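Local coordinates for protein alpha-L-rhamnosidase (Streptomyces avermitilis, PDB 3W5M) that hydrolyses terminal non-reducing alpha-L-rhamnose residues from citrus flavonoids such as naringin and from gum arabic, using a family 78 glycoside hydrolase domain, at residues T599-L609 with E952-A961. Numbering follows the deposited sequence.
Sequences TFEFETNVPML and EVTSARATFA
An antiparallel strand pair, 600-604 with 955-961, joins the start of the helical (alpha/alpha)6-barrel domain to the C-terminal beta-sandwich, where 600-604 forms an outermost strand of the sheet. E601 and T959 form one hydrogen-bonded pair, E603 and R957 the next; E601 N donates to T959 O at 2.9 Å, and a further hydrogen bond from A961 N to T599 O ends the ladder. On the face carrying F600, F602, T604, A956, A958 and F960, the F600 and F960 side chains cross at about a right angle, with F600 CD2 3.7 Å from F960 CB. CE1, across the F600 ring from CD2, meets A958 CB at 3.9 Å. This face turns to the barrel, where F600 also meets the rings of Y653 and Y927, and F602 that of H613. On the opposite face, E603 reaches R957 with an extended chain, CG anti to the backbone N (chi1 -175°), and forms a salt bridge, OE1 to NH1 3.1 Å. OE1 sits well above the guanidinium plane, so no N-H points at it; the carboxylate plane is turned 81° from the guanidinium plane. Beyond the strands, the N605 amide bridges two backbone groups of the 952-954 loop: ND2 gives a nearly straight bond to E952 O (2.9 Å, 174°) lying in the amide plane, while OD1 takes T954 N at 2.8 Å from above that plane. L609 CD1, in the first turn of helix 607-622, packs on V953 CG2 at 3.7 Å, and T604 OG1 accepts V606 N in an ST turn just before the helix. The backbone ladder and the N605 amide, bonded through both OD1 and ND2, thus tie the strand leading into helix 607-622 to the C-terminal domain; the face with the phenylalanines and alanines is buried, while the exposed E603-R957 pair, lacking a directed hydrogen bond, probably adds mainly electrostatic attraction.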
ATOM      1  N   THR A 599     -14.177  10.664  -1.144  1.00 21.19           N
ATOM      2  CA  THR A 599     -15.558  10.664  -1.603  1.00 20.69           C
ATOM      3  C   THR A 599     -16.573  10.780  -0.465  1.00 21.88           C
ATOM      4  O   THR A 599     -17.771  10.570  -0.682  1.00 20.49           O
ATOM      5  CB  THR A 599     -15.872   9.377  -2.407  1.00 21.73           C
ATOM      6  OG1 THR A 599     -15.454   8.242  -1.645  1.00 19.95           O
ATOM      7  CG2 THR A 599     -15.132   9.394  -3.780  1.00 22.70           C
ATOM      8  N   PHE A 600     -16.124  11.124   0.738  1.00 22.44           N
ATOM      9  CA  PHE A 600     -17.072  11.307   1.837  1.00 23.76           C
ATOM     10  C   PHE A 600     -16.698  12.448   2.755  1.00 26.14           C
ATOM     11  O   PHE A 600     -15.690  12.371   3.472  1.00 27.54           O
ATOM     12  CB  PHE A 600     -17.242  10.017   2.663  1.00 23.00           C
ATOM     13  CG  PHE A 600     -18.570   9.941   3.392  1.00 25.48           C
ATOM     14  CD1 PHE A 600     -18.743  10.533   4.641  1.00 25.65           C
ATOM     15  CD2 PHE A 600     -19.665   9.284   2.810  1.00 25.60           C
ATOM     16  CE1 PHE A 600     -19.970  10.467   5.294  1.00 24.79           C
ATOM     17  CE2 PHE A 600     -20.883   9.219   3.469  1.00 25.37           C
ATOM     18  CZ  PHE A 600     -21.032   9.812   4.709  1.00 24.72           C
ATOM     19  N   GLU A 601     -17.515  13.499   2.738  1.00 24.98           N
ATOM     20  CA  GLU A 601     -17.351  14.625   3.671  1.00 29.95           C
ATOM     21  C   GLU A 601     -18.301  14.402   4.837  1.00 28.19           C
ATOM     22  O   GLU A 601     -19.481  14.158   4.619  1.00 26.93           O
ATOM     23  CB  GLU A 601     -17.711  15.938   2.998  1.00 33.42           C
ATOM     24  CG  GLU A 601     -17.076  16.164   1.643  1.00 43.94           C
ATOM     25  CD  GLU A 601     -16.049  17.265   1.678  1.00 54.11           C
ATOM     26  OE1 GLU A 601     -16.081  18.053   2.651  1.00 60.70           O
ATOM     27  OE2 GLU A 601     -15.216  17.346   0.740  1.00 60.72           O
ATOM     28  N   PHE A 602     -17.793  14.497   6.062  1.00 27.40           N
ATOM     29  CA  PHE A 602     -18.567  14.173   7.255  1.00 25.32           C
ATOM     30  C   PHE A 602     -18.214  15.184   8.329  1.00 26.31           C
ATOM     31  O   PHE A 602     -17.026  15.394   8.608  1.00 21.47           O
ATOM     32  CB  PHE A 602     -18.206  12.762   7.705  1.00 28.40           C
ATOM     33  CG  PHE A 602     -18.880  12.304   8.977  1.00 30.57           C
ATOM     34  CD1 PHE A 602     -20.222  11.953   8.991  1.00 34.19           C
ATOM     35  CD2 PHE A 602     -18.146  12.169  10.148  1.00 30.94           C
ATOM     36  CE1 PHE A 602     -20.830  11.493  10.169  1.00 34.93           C
ATOM     37  CE2 PHE A 602     -18.734  11.718  11.322  1.00 32.73           C
ATOM     38  CZ  PHE A 602     -20.081  11.372  11.331  1.00 33.73           C
ATOM     39  N   GLU A 603     -19.242  15.798   8.935  1.00 26.53           N
ATOM     40  CA  GLU A 603     -19.032  16.756  10.020  1.00 28.84           C
ATOM     41  C   GLU A 603     -20.212  16.729  10.977  1.00 30.16           C
ATOM     42  O   GLU A 603     -21.365  16.748  10.547  1.00 28.69           O
ATOM     43  CB  GLU A 603     -18.829  18.161   9.461  1.00 32.76           C
ATOM     44  CG  GLU A 603     -18.488  19.203  10.514  1.00 43.01           C
ATOM     45  CD  GLU A 603     -18.396  20.602   9.937  1.00 51.14           C
ATOM     46  OE1 GLU A 603     -18.707  20.792   8.732  1.00 52.68           O
ATOM     47  OE2 GLU A 603     -18.010  21.517  10.700  1.00 57.93           O
ATOM     48  N   THR A 604     -19.905  16.668  12.268  1.00 29.64           N
ATOM     49  CA  THR A 604     -20.919  16.690  13.333  1.00 30.59           C
ATOM     50  C   THR A 604     -20.621  17.867  14.266  1.00 32.81           C
ATOM     51  O   THR A 604     -19.589  18.543  14.114  1.00 28.53           O
ATOM     52  CB  THR A 604     -20.926  15.397  14.170  1.00 29.83           C
ATOM     53  OG1 THR A 604     -19.786  15.371  15.045  1.00 31.79           O
ATOM     54  CG2 THR A 604     -20.937  14.134  13.299  1.00 30.41           C
ATOM     55  N   ASN A 605     -21.531  18.110  15.217  1.00 34.57           N
ATOM     56  CA  ASN A 605     -21.301  19.061  16.310  1.00 35.77           C
ATOM     57  C   ASN A 605     -20.260  18.605  17.351  1.00 34.62           C
ATOM     58  O   ASN A 605     -19.873  19.408  18.208  1.00 37.35           O
ATOM     59  CB  ASN A 605     -22.626  19.348  17.039  1.00 36.10           C
ATOM     60  CG  ASN A 605     -23.200  18.109  17.707  1.00 36.93           C
ATOM     61  OD1 ASN A 605     -23.701  17.204  17.034  1.00 34.52           O
ATOM     62  ND2 ASN A 605     -23.130  18.057  19.040  1.00 36.25           N
ATOM     63  N   VAL A 606     -19.834  17.338  17.280  1.00 31.80           N
ATOM     64  CA  VAL A 606     -18.939  16.697  18.247  1.00 32.35           C
ATOM     65  C   VAL A 606     -17.483  16.557  17.780  1.00 34.80           C
ATOM     66  O   VAL A 606     -17.160  15.667  16.981  1.00 32.29           O
ATOM     67  CB  VAL A 606     -19.457  15.312  18.632  1.00 31.18           C
ATOM     68  CG1 VAL A 606     -18.615  14.707  19.746  1.00 32.04           C
ATOM     69  CG2 VAL A 606     -20.911  15.414  19.055  1.00 33.02           C
ATOM     70  N   PRO A 607     -16.593  17.429  18.297  1.00 35.43           N
ATOM     71  CA  PRO A 607     -15.188  17.411  17.870  1.00 33.21           C
ATOM     72  C   PRO A 607     -14.550  16.010  17.822  1.00 32.43           C
ATOM     73  O   PRO A 607     -13.848  15.702  16.847  1.00 29.73           O
ATOM     74  CB  PRO A 607     -14.510  18.322  18.895  1.00 34.33           C
ATOM     75  CG  PRO A 607     -15.583  19.319  19.218  1.00 33.32           C
ATOM     76  CD  PRO A 607     -16.839  18.499  19.285  1.00 35.41           C
ATOM     77  N   MET A 608     -14.838  15.157  18.810  1.00 30.15           N
ATOM     78  CA  MET A 608     -14.216  13.846  18.880  1.00 30.69           C
ATOM     79  C   MET A 608     -14.602  12.932  17.714  1.00 30.61           C
ATOM     80  O   MET A 608     -13.816  12.048  17.296  1.00 29.43           O
ATOM     81  CB  MET A 608     -14.542  13.142  20.186  1.00 37.61           C
ATOM     82  CG  MET A 608     -13.564  12.025  20.511  1.00 42.07           C
ATOM     83  SD  MET A 608     -14.310  10.610  21.336  1.00 56.04           S
ATOM     84  CE  MET A 608     -14.903   9.690  19.909  1.00 48.57           C
ATOM     85  N   LEU A 609     -15.808  13.125  17.191  1.00 29.75           N
ATOM     86  CA  LEU A 609     -16.235  12.277  16.077  1.00 28.52           C
ATOM     87  C   LEU A 609     -15.635  12.783  14.800  1.00 27.41           C
ATOM     88  O   LEU A 609     -15.342  11.994  13.900  1.00 30.01           O
ATOM     89  CB  LEU A 609     -17.751  12.202  15.945  1.00 28.06           C
ATOM     90  CG  LEU A 609     -18.508  11.562  17.101  1.00 28.37           C
ATOM     91  CD1 LEU A 609     -19.982  11.588  16.713  1.00 30.56           C
ATOM     92  CD2 LEU A 609     -18.020  10.166  17.469  1.00 26.77           C
ATOM     93  N   GLU A 952     -24.256  12.416  21.791  1.00 35.41           N
ATOM     94  CA  GLU A 952     -24.063  13.849  21.914  1.00 34.62           C
ATOM     95  C   GLU A 952     -24.275  14.520  20.581  1.00 34.78           C
ATOM     96  O   GLU A 952     -23.993  15.716  20.437  1.00 35.83           O
ATOM     97  CB  GLU A 952     -22.642  14.174  22.403  1.00 36.90           C
ATOM     98  CG  GLU A 952     -22.039  13.182  23.386  1.00 40.40           C
ATOM     99  CD  GLU A 952     -20.584  13.494  23.748  1.00 42.79           C
ATOM    100  OE1 GLU A 952     -20.068  14.578  23.385  1.00 44.40           O
ATOM    101  OE2 GLU A 952     -19.953  12.636  24.399  1.00 43.02           O
ATOM    102  N   VAL A 953     -24.750  13.758  19.592  1.00 35.41           N
ATOM    103  CA  VAL A 953     -24.881  14.310  18.245  1.00 36.85           C
ATOM    104  C   VAL A 953     -26.238  14.994  18.076  1.00 35.30           C
ATOM    105  O   VAL A 953     -27.267  14.347  18.154  1.00 36.01           O
ATOM    106  CB  VAL A 953     -24.704  13.242  17.127  1.00 37.26           C
ATOM    107  CG1 VAL A 953     -24.534  13.942  15.781  1.00 38.19           C
ATOM    108  CG2 VAL A 953     -23.530  12.312  17.411  1.00 35.46           C
ATOM    109  N   THR A 954     -26.238  16.289  17.823  1.00 36.86           N
ATOM    110  CA  THR A 954     -27.498  16.984  17.574  1.00 39.83           C
ATOM    111  C   THR A 954     -27.515  17.610  16.186  1.00 40.38           C
ATOM    112  O   THR A 954     -28.444  18.341  15.812  1.00 38.44           O
ATOM    113  CB  THR A 954     -27.757  18.062  18.642  1.00 41.07           C
ATOM    114  OG1 THR A 954     -26.694  19.031  18.621  1.00 42.12           O
ATOM    115  CG2 THR A 954     -27.877  17.419  20.033  1.00 37.88           C
ATOM    116  N   SER A 955     -26.484  17.304  15.403  1.00 37.43           N
ATOM    117  CA  SER A 955     -26.201  18.089  14.226  1.00 35.39           C
ATOM    118  C   SER A 955     -25.217  17.278  13.405  1.00 34.16           C
ATOM    119  O   SER A 955     -24.222  16.822  13.944  1.00 32.68           O
ATOM    120  CB  SER A 955     -25.525  19.381  14.687  1.00 36.88           C
ATOM    121  OG  SER A 955     -25.665  20.405  13.730  1.00 41.66           O
ATOM    122  N   ALA A 956     -25.517  17.066  12.122  1.00 33.00           N
ATOM    123  CA  ALA A 956     -24.587  16.389  11.200  1.00 31.37           C
ATOM    124  C   ALA A 956     -24.813  16.813   9.760  1.00 32.16           C
ATOM    125  O   ALA A 956     -25.935  17.158   9.355  1.00 32.78           O
ATOM    126  CB  ALA A 956     -24.679  14.869  11.324  1.00 31.08           C
ATOM    127  N   ARG A 957     -23.746  16.787   8.973  1.00 31.74           N
ATOM    128  CA  ARG A 957     -23.842  17.088   7.557  1.00 30.74           C
ATOM    129  C   ARG A 957     -22.834  16.194   6.831  1.00 30.39           C
ATOM    130  O   ARG A 957     -21.757  15.930   7.350  1.00 28.65           O
ATOM    131  CB  ARG A 957     -23.595  18.579   7.304  1.00 34.41           C
ATOM    132  CG  ARG A 957     -22.257  18.927   6.699  1.00 44.04           C
ATOM    133  CD  ARG A 957     -21.857  20.366   6.987  1.00 49.58           C
ATOM    134  NE  ARG A 957     -20.875  20.868   6.020  1.00 58.94           N
ATOM    135  CZ  ARG A 957     -19.719  20.273   5.702  1.00 62.33           C
ATOM    136  NH1 ARG A 957     -19.359  19.117   6.252  1.00 61.62           N
ATOM    137  NH2 ARG A 957     -18.918  20.836   4.806  1.00 68.31           N
ATOM    138  N   ALA A 958     -23.218  15.691   5.661  1.00 29.02           N
ATOM    139  CA  ALA A 958     -22.365  14.768   4.902  1.00 25.89           C
ATOM    140  C   ALA A 958     -22.616  14.914   3.409  1.00 27.56           C
ATOM    141  O   ALA A 958     -23.723  15.275   2.983  1.00 26.53           O
ATOM    142  CB  ALA A 958     -22.632  13.335   5.324  1.00 25.96           C
ATOM    143  N   THR A 959     -21.593  14.633   2.604  1.00 27.02           N
ATOM    144  CA  THR A 959     -21.790  14.460   1.166  1.00 26.83           C
ATOM    145  C   THR A 959     -20.984  13.239   0.716  1.00 26.80           C
ATOM    146  O   THR A 959     -19.772  13.153   0.983  1.00 27.55           O
ATOM    147  CB  THR A 959     -21.329  15.695   0.372  1.00 29.36           C
ATOM    148  OG1 THR A 959     -22.064  16.854   0.797  1.00 32.88           O
ATOM    149  CG2 THR A 959     -21.546  15.482  -1.144  1.00 28.45           C
ATOM    150  N   PHE A 960     -21.662  12.295   0.069  1.00 25.79           N
ATOM    151  CA  PHE A 960     -21.038  11.111  -0.487  1.00 24.59           C
ATOM    152  C   PHE A 960     -21.002  11.257  -2.006  1.00 24.34           C
ATOM    153  O   PHE A 960     -22.037  11.475  -2.624  1.00 23.07           O
ATOM    154  CB  PHE A 960     -21.823   9.872  -0.077  1.00 24.27           C
ATOM    155  CG  PHE A 960     -21.373   8.612  -0.742  1.00 23.99           C
ATOM    156  CD1 PHE A 960     -20.036   8.194  -0.686  1.00 23.84           C
ATOM    157  CD2 PHE A 960     -22.294   7.820  -1.422  1.00 24.08           C
ATOM    158  CE1 PHE A 960     -19.643   7.020  -1.292  1.00 23.24           C
ATOM    159  CE2 PHE A 960     -21.899   6.654  -2.051  1.00 24.81           C
ATOM    160  CZ  PHE A 960     -20.573   6.257  -1.996  1.00 25.06           C
ATOM    161  N   ALA A 961     -19.809  11.147  -2.605  1.00 23.34           N
ATOM    162  CA  ALA A 961     -19.664  11.256  -4.059  1.00 22.04           C
ATOM    163  C   ALA A 961     -19.963   9.885  -4.678  1.00 23.55           C
ATOM    164  O   ALA A 961     -19.042   9.093  -4.957  1.00 24.74           O
ATOM    165  CB  ALA A 961     -18.250  11.699  -4.418  1.00 23.17           C
TER